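Glutathione synthetase-like effector 30 (Gpa-GSS30-apo) (Globodera pallida, PDB 5OET) acts as a glutathione synthetase-like effector of a plant-parasitic nematode, from a family that makes glutathione from gamma-glutamylcysteine and glycine with ATP. Local coordinates at residues T232-W237 and E275-R280; I247-G252 and Q264-L269; S51-D56 and R205-N210; N456-P461 and L469-E474. All coordinates share one frame; numbering follows the deposited sequence.

Interaction 1 (T232-W237 and E275-R280); sequences TLYQAW and ERIKCR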
loop_
_atom_site.group_PDB
_atom_site.type_symbol
_atom_site.label_atom_id
_atom_site.label_comp_id
_atom_site.label_asym_id
_atom_site.label_seq_id
_atom_site.Cartn_x
_atom_site.Cartn_y
_atom_site.Cartn_z
ATOM N N THR A 232 0.483 -20.058 9.754
ATOM C CA THR A 232 0.327 -21.451 9.341
ATOM C C THR A 232 1.532 -21.947 8.522
ATOM O O THR A 232 1.953 -23.101 8.662
ATOM C CB THR A 232 -0.984 -21.629 8.535
ATOM O OG1 THR A 232 -2.085 -21.153 9.315
ATOM C CG2 THR A 232 -1.226 -23.084 8.192
ATOM N N LEU A 233 2.071 -21.087 7.651
ATOM C CA LEU A 233 3.337 -21.368 6.949
ATOM C C LEU A 233 4.528 -21.535 7.901
ATOM O O LEU A 233 5.330 -22.449 7.728
ATOM C CB LEU A 233 3.662 -20.271 5.921
ATOM C CG LEU A 233 2.870 -20.287 4.601
ATOM C CD1 LEU A 233 3.024 -18.947 3.892
ATOM C CD2 LEU A 233 3.313 -21.436 3.692
ATOM N N TYR A 234 4.644 -20.642 8.884
ATOM C CA TYR A 234 5.656 -20.764 9.934
ATOM C C TYR A 234 5.562 -22.105 10.678
ATOM O O TYR A 234 6.579 -22.756 10.900
ATOM C CB TYR A 234 5.520 -19.621 10.934
ATOM C CG TYR A 234 6.545 -19.642 12.058
ATOM C CD1 TYR A 234 7.862 -19.367 11.802
ATOM C CD2 TYR A 234 6.183 -19.908 13.374
ATOM C CE1 TYR A 234 8.810 -19.336 12.822
ATOM C CE2 TYR A 234 7.130 -19.925 14.384
ATOM C CZ TYR A 234 8.439 -19.636 14.097
ATOM O OH TYR A 234 9.351 -19.634 15.100
ATOM N N GLN A 235 4.350 -22.508 11.065
ATOM C CA GLN A 235 4.155 -23.795 11.721
ATOM C C GLN A 235 4.481 -24.957 10.781
ATOM O O GLN A 235 4.997 -25.948 11.239
ATOM C CB GLN A 235 2.732 -23.965 12.262
ATOM C CG GLN A 235 2.363 -23.034 13.397
ATOM C CD GLN A 235 3.148 -23.302 14.652
ATOM O OE1 GLN A 235 3.288 -24.440 15.086
ATOM N NE2 GLN A 235 3.676 -22.249 15.244
ATOM N N ALA A 236 4.187 -24.837 9.488
ATOM C CA ALA A 236 4.584 -25.865 8.513
ATOM C C ALA A 236 6.108 -25.984 8.382
ATOM O O ALA A 236 6.665 -27.091 8.381
ATOM C CB ALA A 236 3.954 -25.607 7.155
ATOM N N TRP A 237 6.774 -24.843 8.277
ATOM C CA TRP A 237 8.224 -24.795 8.241
ATOM C C TRP A 237 8.809 -25.498 9.464
ATOM O O TRP A 237 9.686 -26.339 9.329
ATOM C CB TRP A 237 8.677 -23.343 8.196
ATOM C CG TRP A 237 10.121 -23.164 8.022
ATOM C CD1 TRP A 237 10.829 -23.274 6.865
ATOM C CD2 TRP A 237 11.059 -22.828 9.042
ATOM N NE1 TRP A 237 12.155 -23.022 7.103
ATOM C CE2 TRP A 237 12.319 -22.739 8.433
ATOM C CE3 TRP A 237 10.955 -22.587 10.415
ATOM C CZ2 TRP A 237 13.466 -22.427 9.150
ATOM C CZ3 TRP A 237 12.086 -22.271 11.119
ATOM C CH2 TRP A 237 13.328 -22.195 10.490
ATOM N N GLU A 275 14.449 -15.228 13.287
ATOM C CA GLU A 275 15.398 -15.750 12.317
ATOM C C GLU A 275 14.618 -15.655 11.023
ATOM O O GLU A 275 13.662 -16.391 10.798
ATOM C CB GLU A 275 15.860 -17.183 12.638
ATOM C CG GLU A 275 17.192 -17.658 12.022
ATOM C CD GLU A 275 18.441 -17.125 12.699
ATOM O OE1 GLU A 275 18.469 -15.953 13.135
ATOM O OE2 GLU A 275 19.417 -17.891 12.765
ATOM N N ARG A 276 14.940 -14.626 10.275
ATOM C CA ARG A 276 14.585 -14.555 8.844
ATOM C C ARG A 276 14.410 -15.916 8.124
ATOM O O ARG A 276 15.397 -16.495 7.670
ATOM C CB ARG A 276 15.684 -13.752 8.102
ATOM C CG ARG A 276 15.318 -13.444 6.638
ATOM C CD ARG A 276 14.323 -12.291 6.505
ATOM N NE ARG A 276 12.911 -12.664 6.694
ATOM C CZ ARG A 276 12.132 -13.240 5.773
ATOM N NH1 ARG A 276 12.591 -13.533 4.551
ATOM N NH2 ARG A 276 10.870 -13.543 6.077
ATOM N N ILE A 277 13.172 -16.405 7.976
ATOM C CA ILE A 277 12.917 -17.537 7.073
ATOM C C ILE A 277 12.955 -17.078 5.618
ATOM O O ILE A 277 12.253 -16.155 5.247
ATOM C CB ILE A 277 11.572 -18.213 7.354
ATOM C CG1 ILE A 277 11.594 -18.837 8.745
ATOM C CG2 ILE A 277 11.271 -19.287 6.305
ATOM C CD1 ILE A 277 10.229 -19.213 9.253
ATOM N N LYS A 278 13.775 -17.721 4.801
ATOM C CA LYS A 278 13.888 -17.329 3.408
ATOM C C LYS A 278 12.680 -17.878 2.658
ATOM O O LYS A 278 12.315 -19.039 2.796
ATOM C CB LYS A 278 15.197 -17.806 2.781
ATOM C CG LYS A 278 16.447 -17.153 3.362
ATOM C CD LYS A 278 17.712 -17.989 3.092
ATOM C CE LYS A 278 17.835 -19.202 4.009
ATOM N NZ LYS A 278 18.860 -20.213 3.594
ATOM N N CYS A 279 12.057 -16.998 1.903
ATOM C CA CYS A 279 10.955 -17.315 1.041
ATOM C C CYS A 279 11.474 -17.079 -0.364
ATOM O O CYS A 279 11.986 -16.005 -0.639
ATOM C CB CYS A 279 9.779 -16.370 1.342
ATOM S SG CYS A 279 9.036 -16.608 2.991
ATOM N N ARG A 280 11.347 -18.054 -1.250
ATOM C CA ARG A 280 11.907 -17.928 -2.574
ATOM C C ARG A 280 10.805 -17.900 -3.612
ATOM O O ARG A 280 10.021 -18.820 -3.695
ATOM C CB ARG A 280 12.900 -19.062 -2.814
ATOM C CG ARG A 280 14.032 -19.069 -1.809
ATOM C CD ARG A 280 15.019 -17.913 -2.024
ATOM N NE ARG A 280 16.338 -18.463 -2.374
ATOM C CZ ARG A 280 16.895 -18.490 -3.588
ATOM N NH1 ARG A 280 16.314 -17.958 -4.656
ATOM N NH2 ARG A 280 18.070 -19.067 -3.732
#
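Y234 and W237 both carry their rings anti to the backbone nitrogen (chi1 -179° and -174°), an arrangement that brings two aromatic groups from neighbouring turns of helix 225-240 up to I277. With CG1 anti to its carbonyl carbon and CG2 anti to its nitrogen, I277 presents CG1 to the six-membered ring of the indole and CG2 to the pyrrole side. Coming from the direction opposite to the tryptophan, CG1 sits 3.9 Å from the centroid of the W237 six-membered ring and only 5° off the ring normal, a CH-pi contact over the face. The terminal CD1 of I277 continues toward the rim of that ring, 3.6 Å from W237 CE3, while I277 CG2 lies 3.9 Å from W237 NE1 on the pyrrole half. The same CD1 meets Y234 differently: it lies in the plane of the phenol ring, at its edge, 3.5 Å from Y234 CD1. One methyl group thus touches an indole face and a tyrosine edge at once. No hydrogen bond joins the two segments; the indole N-H is used instead on the carbonyl of A245, which helps fix the ring's rotation, and I247 touches both W237 and I277. The contact packs a helix against the loop leading from helix 259-270 into strand 279-283, as in the layered alpha/beta architecture of a Rossmann-like domain.

Interaction 2 (I247-G252 and Q264-L269); sequences ILFLHG and QITHQL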
loop_
_atom_site.group_PDB
_atom_site.type_symbol
_atom_site.label_atom_id
_atom_site.label_comp_id
_atom_site.label_asym_id
_atom_site.label_seq_id
_atom_site.Cartn_x
_atom_site.Cartn_y
_atom_site.Cartn_z
ATOM N N ILE A 247 11.000 -21.670 2.097
ATOM C CA ILE A 247 9.626 -21.797 1.685
ATOM C C ILE A 247 9.506 -21.318 0.227
ATOM O O ILE A 247 9.924 -20.205 -0.108
ATOM C CB ILE A 247 8.730 -20.970 2.605
ATOM C CG1 ILE A 247 8.718 -21.584 4.002
ATOM C CG2 ILE A 247 7.321 -20.923 2.052
ATOM C CD1 ILE A 247 8.166 -20.647 5.047
ATOM N N LEU A 248 8.916 -22.153 -0.628
ATOM C CA LEU A 248 8.814 -21.853 -2.041
ATOM C C LEU A 248 7.450 -21.270 -2.342
ATOM O O LEU A 248 6.426 -21.861 -1.973
ATOM C CB LEU A 248 9.020 -23.117 -2.849
ATOM C CG LEU A 248 9.373 -22.974 -4.328
ATOM C CD1 LEU A 248 10.705 -22.251 -4.499
ATOM C CD2 LEU A 248 9.441 -24.367 -4.955
ATOM N N PHE A 249 7.441 -20.092 -2.978
ATOM C CA PHE A 249 6.216 -19.491 -3.494
ATOM C C PHE A 249 6.258 -19.742 -4.992
ATOM O O PHE A 249 7.133 -19.188 -5.710
ATOM C CB PHE A 249 6.133 -17.999 -3.174
ATOM C CG PHE A 249 5.777 -17.713 -1.747
ATOM C CD1 PHE A 249 6.663 -17.993 -0.721
ATOM C CD2 PHE A 249 4.560 -17.181 -1.420
ATOM C CE1 PHE A 249 6.347 -17.735 0.612
ATOM C CE2 PHE A 249 4.238 -16.907 -0.079
ATOM C CZ PHE A 249 5.133 -17.202 0.939
ATOM N N LEU A 250 5.339 -20.597 -5.443
ATOM C CA LEU A 250 5.244 -20.987 -6.835
ATOM C C LEU A 250 4.108 -20.212 -7.502
ATOM O O LEU A 250 2.953 -20.345 -7.109
ATOM C CB LEU A 250 4.992 -22.486 -6.899
ATOM C CG LEU A 250 5.410 -23.271 -8.134
ATOM C CD1 LEU A 250 6.870 -23.042 -8.471
ATOM C CD2 LEU A 250 5.162 -24.740 -7.870
ATOM N N HIS A 251 4.454 -19.387 -8.495
ATOM C CA HIS A 251 3.482 -18.538 -9.202
ATOM C C HIS A 251 3.403 -18.923 -10.666
ATOM O O HIS A 251 4.265 -19.611 -11.171
ATOM C CB HIS A 251 3.870 -17.063 -9.054
ATOM C CG HIS A 251 3.597 -16.524 -7.695
ATOM N ND1 HIS A 251 2.450 -15.837 -7.409
ATOM C CD2 HIS A 251 4.274 -16.633 -6.526
ATOM C CE1 HIS A 251 2.439 -15.513 -6.129
ATOM N NE2 HIS A 251 3.513 -16.021 -5.560
ATOM N N GLY A 252 2.334 -18.484 -11.323
ATOM C CA GLY A 252 2.136 -18.693 -12.745
ATOM C C GLY A 252 2.989 -17.768 -13.577
ATOM O O GLY A 252 3.375 -18.133 -14.674
ATOM N N GLN A 264 2.588 -9.998 0.472
ATOM C CA GLN A 264 2.009 -9.457 1.707
ATOM C C GLN A 264 1.940 -10.480 2.803
ATOM O O GLN A 264 2.000 -10.115 3.972
ATOM C CB GLN A 264 0.612 -8.852 1.449
ATOM C CG GLN A 264 0.679 -7.504 0.751
ATOM C CD GLN A 264 -0.582 -7.108 0.029
ATOM O OE1 GLN A 264 -0.572 -6.160 -0.752
ATOM N NE2 GLN A 264 -1.683 -7.805 0.287
ATOM N N ILE A 265 1.821 -11.754 2.439
ATOM C CA ILE A 265 1.915 -12.835 3.430
ATOM C C ILE A 265 3.301 -12.808 4.050
ATOM O O ILE A 265 3.410 -12.892 5.271
ATOM C CB ILE A 265 1.567 -14.234 2.853
ATOM C CG1 ILE A 265 0.083 -14.298 2.524
ATOM C CG2 ILE A 265 1.846 -15.329 3.854
ATOM C CD1 ILE A 265 -0.291 -15.346 1.515
ATOM N N THR A 266 4.338 -12.659 3.217
ATOM C CA THR A 266 5.718 -12.659 3.682
ATOM C C THR A 266 6.034 -11.448 4.535
ATOM O O THR A 266 6.898 -11.527 5.399
ATOM C CB THR A 266 6.758 -12.706 2.538
ATOM O OG1 THR A 266 6.720 -11.482 1.788
ATOM C CG2 THR A 266 6.517 -13.907 1.626
ATOM N N HIS A 267 5.355 -10.330 4.307
ATOM C CA HIS A 267 5.567 -9.144 5.152
ATOM C C HIS A 267 5.085 -9.451 6.567
ATOM O O HIS A 267 5.682 -8.986 7.524
ATOM C CB HIS A 267 4.896 -7.888 4.612
ATOM C CG HIS A 267 5.263 -7.559 3.201
ATOM N ND1 HIS A 267 4.438 -6.830 2.368
ATOM C CD2 HIS A 267 6.346 -7.889 2.462
ATOM C CE1 HIS A 267 5.006 -6.715 1.179
ATOM N NE2 HIS A 267 6.161 -7.354 1.209
ATOM N N GLN A 268 4.043 -10.268 6.696
ATOM C CA GLN A 268 3.609 -10.730 8.016
ATOM C C GLN A 268 4.515 -11.810 8.618
ATOM O O GLN A 268 4.737 -11.826 9.822
ATOM C CB GLN A 268 2.153 -11.202 7.983
ATOM C CG GLN A 268 1.144 -10.074 7.806
ATOM C CD GLN A 268 1.254 -9.028 8.893
ATOM O OE1 GLN A 268 1.200 -9.345 10.083
ATOM N NE2 GLN A 268 1.454 -7.778 8.492
ATOM N N LEU A 269 5.013 -12.716 7.787
ATOM C CA LEU A 269 5.904 -13.802 8.236
ATOM C C LEU A 269 7.195 -13.270 8.869
ATOM O O LEU A 269 7.646 -13.798 9.870
ATOM C CB LEU A 269 6.235 -14.727 7.069
ATOM C CG LEU A 269 7.018 -16.007 7.333
ATOM C CD1 LEU A 269 6.303 -16.896 8.334
ATOM C CD2 LEU A 269 7.231 -16.783 6.037
#
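In the beta-alpha-beta unit built from strand 246-251, helix 259-270 and strand 279-283, the first strand turns I247 and F249 toward T266 and L269 of the helix. The side chains of F249 and T266 run past one another, pointing opposite ways. The methyl CG2 of T266 comes obliquely to the far end of the phenyl ring, 3.6 Å from F249 CZ and 4.0 Å from F249 CE1. The threonine torsion explains this choice of branch: with chi1 at 67°, OG1 is tucked between the backbone nitrogen and carbonyl carbon, where it bonds to the carbonyl of R263 in the preceding turn, and CG2 is left to meet the ring. This is the helix-on-sheet layer of the crossover, in which the chain leaves strand 246-251, runs back along the helix and re-enters the sheet as the parallel neighbour 279-283. One turn further along the helix, I247 and L269 meet end on through their terminal methyls, CD1 of I247 lying 4.1 Å from CD2 of L269. All four residues are buried and the contact is wholly apolar. F249 is also held by other aromatic groups, stacking with F281 and meeting F312 with the ring planes roughly perpendicular.

Interaction 3 (S51-D56 and R205-N210); sequences SLDAKD and RRMVSN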
loop_
_atom_site.group_PDB
_atom_site.type_symbol
_atom_site.label_atom_id
_atom_site.label_comp_id
_atom_site.label_asym_id
_atom_site.label_seq_id
_atom_site.Cartn_x
_atom_site.Cartn_y
_atom_site.Cartn_z
ATOM N N SER A 51 -15.412 8.599 -2.538
ATOM C CA SER A 51 -14.911 7.614 -3.495
ATOM C C SER A 51 -13.438 7.783 -3.788
ATOM O O SER A 51 -12.695 6.812 -3.768
ATOM C CB SER A 51 -15.643 7.718 -4.830
ATOM O OG SER A 51 -16.843 7.012 -4.741
ATOM N N LEU A 52 -13.043 9.011 -4.119
ATOM C CA LEU A 52 -11.648 9.298 -4.447
ATOM C C LEU A 52 -10.730 9.048 -3.253
ATOM O O LEU A 52 -9.650 8.511 -3.412
ATOM C CB LEU A 52 -11.481 10.725 -4.939
ATOM C CG LEU A 52 -12.189 11.028 -6.248
ATOM C CD1 LEU A 52 -12.052 12.507 -6.559
ATOM C CD2 LEU A 52 -11.662 10.199 -7.409
ATOM N N ASP A 53 -11.199 9.423 -2.070
ATOM C CA ASP A 53 -10.518 9.162 -0.819
ATOM C C ASP A 53 -10.329 7.680 -0.580
ATOM O O ASP A 53 -9.245 7.250 -0.227
ATOM C CB ASP A 53 -11.294 9.784 0.350
ATOM C CG ASP A 53 -10.823 9.267 1.715
ATOM O OD1 ASP A 53 -11.118 8.102 2.065
ATOM O OD2 ASP A 53 -10.154 10.019 2.459
ATOM N N ALA A 54 -11.398 6.912 -0.719
ATOM C CA ALA A 54 -11.331 5.459 -0.516
ATOM C C ALA A 54 -10.341 4.853 -1.487
ATOM O O ALA A 54 -9.445 4.121 -1.087
ATOM C CB ALA A 54 -12.706 4.817 -0.702
ATOM N N LYS A 55 -10.508 5.190 -2.757
ATOM C CA LYS A 55 -9.622 4.723 -3.814
ATOM C C LYS A 55 -8.157 5.108 -3.529
ATOM O O LYS A 55 -7.285 4.270 -3.649
ATOM C CB LYS A 55 -10.120 5.202 -5.204
ATOM C CG LYS A 55 -9.085 5.794 -6.145
ATOM C CD LYS A 55 -9.659 6.899 -7.019
ATOM C CE LYS A 55 -8.786 8.160 -6.992
ATOM N NZ LYS A 55 -7.426 7.975 -7.546
ATOM N N ASP A 56 -7.890 6.350 -3.143
ATOM C CA ASP A 56 -6.520 6.751 -2.819
ATOM C C ASP A 56 -5.947 6.088 -1.579
ATOM O O ASP A 56 -4.752 5.916 -1.493
ATOM C CB ASP A 56 -6.403 8.271 -2.703
ATOM C CG ASP A 56 -6.454 8.968 -4.063
ATOM O OD1 ASP A 56 -6.297 8.251 -5.081
ATOM O OD2 ASP A 56 -6.662 10.213 -4.117
ATOM N N ARG A 205 -13.462 0.277 8.035
ATOM C CA ARG A 205 -13.544 0.781 9.411
ATOM C C ARG A 205 -13.246 2.288 9.429
ATOM O O ARG A 205 -13.835 3.042 10.192
ATOM C CB ARG A 205 -12.593 0.025 10.328
ATOM C CG ARG A 205 -12.809 0.285 11.821
ATOM C CD ARG A 205 -11.709 -0.322 12.706
ATOM N NE ARG A 205 -11.367 -1.685 12.270
ATOM C CZ ARG A 205 -11.993 -2.800 12.640
ATOM N NH1 ARG A 205 -13.019 -2.782 13.501
ATOM N NH2 ARG A 205 -11.588 -3.963 12.136
ATOM N N ARG A 206 -12.348 2.699 8.542
ATOM C CA ARG A 206 -11.941 4.072 8.405
ATOM C C ARG A 206 -13.050 4.935 7.795
ATOM O O ARG A 206 -13.326 6.007 8.310
ATOM C CB ARG A 206 -10.652 4.138 7.573
ATOM C CG ARG A 206 -10.024 5.514 7.462
ATOM C CD ARG A 206 -8.868 5.519 6.466
ATOM N NE ARG A 206 -8.703 6.881 5.948
ATOM C CZ ARG A 206 -9.290 7.382 4.854
ATOM N NH1 ARG A 206 -10.069 6.637 4.055
ATOM N NH2 ARG A 206 -9.059 8.649 4.539
ATOM N N MET A 207 -13.674 4.473 6.715
ATOM C CA MET A 207 -14.782 5.211 6.078
ATOM C C MET A 207 -15.959 5.425 7.026
ATOM O O MET A 207 -16.498 6.534 7.141
ATOM C CB MET A 207 -15.324 4.479 4.841
ATOM C CG MET A 207 -14.326 4.175 3.747
ATOM S SD MET A 207 -13.379 5.621 3.271
ATOM C CE MET A 207 -14.602 6.504 2.302
ATOM N N VAL A 208 -16.365 4.343 7.675
ATOM C CA VAL A 208 -17.452 4.347 8.643
ATOM C C VAL A 208 -17.142 5.315 9.787
ATOM O O VAL A 208 -17.877 6.245 10.022
ATOM C CB VAL A 208 -17.675 2.917 9.158
ATOM C CG1 VAL A 208 -18.476 2.887 10.445
ATOM C CG2 VAL A 208 -18.345 2.084 8.081
ATOM N N SER A 209 -16.025 5.082 10.463
ATOM C CA SER A 209 -15.490 5.979 11.495
ATOM C C SER A 209 -15.365 7.453 11.074
ATOM O O SER A 209 -15.677 8.336 11.852
ATOM C CB SER A 209 -14.108 5.459 11.934
ATOM O OG SER A 209 -13.509 6.322 12.878
ATOM N N ASN A 210 -14.895 7.717 9.863
ATOM C CA ASN A 210 -14.764 9.100 9.362
ATOM C C ASN A 210 -16.097 9.790 9.143
ATOM O O ASN A 210 -16.134 11.008 9.124
ATOM C CB ASN A 210 -14.009 9.163 8.019
ATOM C CG ASN A 210 -12.506 9.291 8.168
ATOM O OD1 ASN A 210 -11.979 9.642 9.229
ATOM N ND2 ASN A 210 -11.805 9.035 7.066
#
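A salt bridge between D53 and R206 supplies the polar half of this contact. The guanidinium grips the carboxylate end-on, NH1 of R206 bonding to OD1 of D53 and NH2 of R206 to OD2 of D53, each at 2.7 Å and nearly straight. Both oxygens use their syn lone pairs, and the two planes are only 8° apart. The extended arginine chain carries the group across, and ND2 of N210 lies 3.7 Å above the centre of its plane. The apolar part is M207 on A54: bent at chi2 and chi3, the methionine folds its thioether back to put CE 3.9 Å from CB of A54. The sulfur also lies beside the carboxylate, SD of M207 3.6 Å from OD1 of D53. R206 has a second anionic partner, E270 of the second subunit, reached through NE, so the arginine links two carboxylates across the subunit boundary. The helix segments run roughly antiparallel (146°), with axes 11.3 Å apart, forming a helix pair at the dimer interface.

Interaction 4 (N456-P461 and L469-E474); sequences NHFVRP and LDATPE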
loop_
_atom_site.group_PDB
_atom_site.type_symbol
_atom_site.label_atom_id
_atom_site.label_comp_id
_atom_site.label_asym_id
_atom_site.label_seq_id
_atom_site.Cartn_x
_atom_site.Cartn_y
_atom_site.Cartn_z
ATOM N N ASN A 456 -25.601 -0.292 -1.789
ATOM C CA ASN A 456 -24.256 0.193 -1.530
ATOM C C ASN A 456 -23.777 0.982 -2.744
ATOM O O ASN A 456 -24.487 1.059 -3.774
ATOM C CB ASN A 456 -23.319 -0.988 -1.245
ATOM C CG ASN A 456 -22.252 -0.659 -0.204
ATOM O OD1 ASN A 456 -21.683 0.433 -0.220
ATOM N ND2 ASN A 456 -21.984 -1.587 0.700
ATOM N N HIS A 457 -22.598 1.581 -2.627
ATOM C CA HIS A 457 -21.986 2.306 -3.730
ATOM C C HIS A 457 -20.723 1.583 -4.193
ATOM O O HIS A 457 -19.950 1.100 -3.380
ATOM C CB HIS A 457 -21.643 3.729 -3.288
ATOM C CG HIS A 457 -22.711 4.363 -2.463
ATOM N ND1 HIS A 457 -23.895 4.803 -3.000
ATOM C CD2 HIS A 457 -22.782 4.606 -1.134
ATOM C CE1 HIS A 457 -24.656 5.287 -2.033
ATOM N NE2 HIS A 457 -24.009 5.166 -0.888
ATOM N N PHE A 458 -20.499 1.541 -5.499
ATOM C CA PHE A 458 -19.396 0.776 -6.100
ATOM C C PHE A 458 -18.340 1.695 -6.727
ATOM O O PHE A 458 -18.659 2.506 -7.580
ATOM C CB PHE A 458 -19.973 -0.132 -7.188
ATOM C CG PHE A 458 -20.603 -1.403 -6.687
ATOM C CD1 PHE A 458 -20.887 -1.627 -5.337
ATOM C CD2 PHE A 458 -20.940 -2.404 -7.621
ATOM C CE1 PHE A 458 -21.459 -2.834 -4.935
ATOM C CE2 PHE A 458 -21.509 -3.605 -7.215
ATOM C CZ PHE A 458 -21.772 -3.819 -5.867
ATOM N N VAL A 459 -17.089 1.549 -6.317
ATOM C CA VAL A 459 -16.006 2.412 -6.777
ATOM C C VAL A 459 -15.100 1.626 -7.704
ATOM O O VAL A 459 -14.526 0.636 -7.287
ATOM C CB VAL A 459 -15.182 2.897 -5.583
ATOM C CG1 VAL A 459 -14.104 3.880 -6.027
ATOM C CG2 VAL A 459 -16.112 3.510 -4.562
ATOM N N ARG A 460 -14.971 2.071 -8.951
ATOM C CA ARG A 460 -14.189 1.368 -9.955
ATOM C C ARG A 460 -13.134 2.282 -10.541
ATOM O O ARG A 460 -13.355 3.483 -10.629
ATOM C CB ARG A 460 -15.070 0.886 -11.084
ATOM C CG ARG A 460 -15.654 -0.488 -10.835
ATOM C CD ARG A 460 -16.700 -0.838 -11.890
ATOM N NE ARG A 460 -18.078 -0.816 -11.365
ATOM C CZ ARG A 460 -19.197 -0.829 -12.106
ATOM N NH1 ARG A 460 -19.150 -0.856 -13.445
ATOM N NH2 ARG A 460 -20.387 -0.825 -11.495
ATOM N N PRO A 461 -11.994 1.697 -10.972
ATOM C CA PRO A 461 -10.933 2.370 -11.729
ATOM C C PRO A 461 -11.395 3.131 -12.979
ATOM O O PRO A 461 -12.104 2.575 -13.804
ATOM C CB PRO A 461 -10.047 1.213 -12.164
ATOM C CG PRO A 461 -10.232 0.175 -11.113
ATOM C CD PRO A 461 -11.622 0.310 -10.619
ATOM N N LEU A 469 -26.696 1.265 -5.792
ATOM C CA LEU A 469 -26.969 0.000 -6.465
ATOM C C LEU A 469 -27.590 -1.000 -5.509
ATOM O O LEU A 469 -27.220 -1.034 -4.335
ATOM C CB LEU A 469 -25.670 -0.628 -6.961
ATOM C CG LEU A 469 -25.095 -0.024 -8.224
ATOM C CD1 LEU A 469 -23.645 -0.453 -8.360
ATOM C CD2 LEU A 469 -25.938 -0.419 -9.438
ATOM N N ASP A 470 -28.489 -1.836 -6.024
ATOM C CA ASP A 470 -28.815 -3.102 -5.364
ATOM C C ASP A 470 -27.644 -4.050 -5.537
ATOM O O ASP A 470 -27.159 -4.210 -6.643
ATOM C CB ASP A 470 -30.056 -3.736 -5.988
ATOM C CG ASP A 470 -31.301 -2.887 -5.808
ATOM O OD1 ASP A 470 -31.167 -1.707 -5.389
ATOM O OD2 ASP A 470 -32.403 -3.416 -6.100
ATOM N N ALA A 471 -27.199 -4.675 -4.455
ATOM C CA ALA A 471 -26.168 -5.720 -4.519
ATOM C C ALA A 471 -26.455 -6.867 -3.571
ATOM O O ALA A 471 -27.143 -6.687 -2.580
ATOM C CB ALA A 471 -24.811 -5.128 -4.201
ATOM N N THR A 472 -25.897 -8.035 -3.881
ATOM C CA THR A 472 -26.001 -9.221 -3.033
ATOM C C THR A 472 -24.596 -9.527 -2.532
ATOM O O THR A 472 -23.723 -9.815 -3.342
ATOM C CB THR A 472 -26.555 -10.465 -3.789
ATOM O OG1 THR A 472 -25.887 -10.614 -5.047
ATOM C CG2 THR A 472 -28.028 -10.339 -4.051
ATOM N N PRO A 473 -24.369 -9.444 -1.202
ATOM C CA PRO A 473 -23.082 -9.823 -0.647
ATOM C C PRO A 473 -22.897 -11.350 -0.524
ATOM O O PRO A 473 -23.870 -12.102 -0.506
ATOM C CB PRO A 473 -23.077 -9.152 0.724
ATOM C CG PRO A 473 -24.495 -9.076 1.113
ATOM C CD PRO A 473 -25.315 -9.035 -0.147
ATOM N N GLU A 474 -21.634 -11.766 -0.460
ATOM C CA GLU A 474 -21.236 -13.160 -0.365
ATOM C C GLU A 474 -20.111 -13.195 0.661
ATOM O O GLU A 474 -19.088 -12.569 0.473
ATOM C CB GLU A 474 -20.750 -13.676 -1.721
ATOM C CG GLU A 474 -20.518 -15.185 -1.805
ATOM C CD GLU A 474 -19.516 -15.601 -2.901
ATOM O OE1 GLU A 474 -18.293 -15.278 -2.791
ATOM O OE2 GLU A 474 -19.940 -16.284 -3.864
#
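F458 and L469 meet with their side chains crossing at about a right angle: the methyl CD1 of L469 lies over one face of the phenyl ring, 3.4 Å from CD2 of F458. At the other end of the ring A471 makes the second apolar contact, its CB standing obliquely 3.7 Å from CZ of F458. The aromatic group therefore spans two alternate residues of the partner strand. With CG anti to the carbonyl carbon (chi1 -80°), the ring is directed toward the 469-474 strand, where L469 and A471 receive it. Next to this cluster the backbones are joined by the antiparallel hydrogen-bonded pair N456 and L469. N456 N donates to L469 O at 3.1 Å, and L469 N returns a bond of 3.0 Å to N456 O; the second is the more bent at its hydrogen, 133°. Beyond the pair, the amide end of N456 is turned from the 469-474 strand. Its OD1 accepts the backbone N-H of H457 at 2.8 Å, and ND2 bonds to OG of S94 and to the carbonyl of Y92, so that the buried amide is held at both ends. Further backbone bonds join F458 to T466 and A471 to I454. The chain turns back after strand 454-459 through the short strand 466-467 into strand 469-484, an antiparallel return within the large mixed sheet, although the two short segments stand at 90° to each other.

Overall arrangement
Interactions 1 and 2 belong to one alpha/beta unit, in which helices pack on the same sheet: strands 246-251 and 279-283 are neighbours in it, the chain stretch bracketed by interaction 1 contains interaction 2, and C279 packs on L269 between them. Both rely on apolar and aromatic groups, interaction 2 fully buried and interaction 1 partly so. Interaction 4, also buried, adds backbone hydrogen bonds because it joins two strands of the other mixed sheet, with its centre about 37 Å from that of interaction 1. Interactions 1, 2 and 3 all reach the second subunit; interaction 3 is the one whose own contact is a salt bridge. It touches interaction 4 where S51 packs on V459.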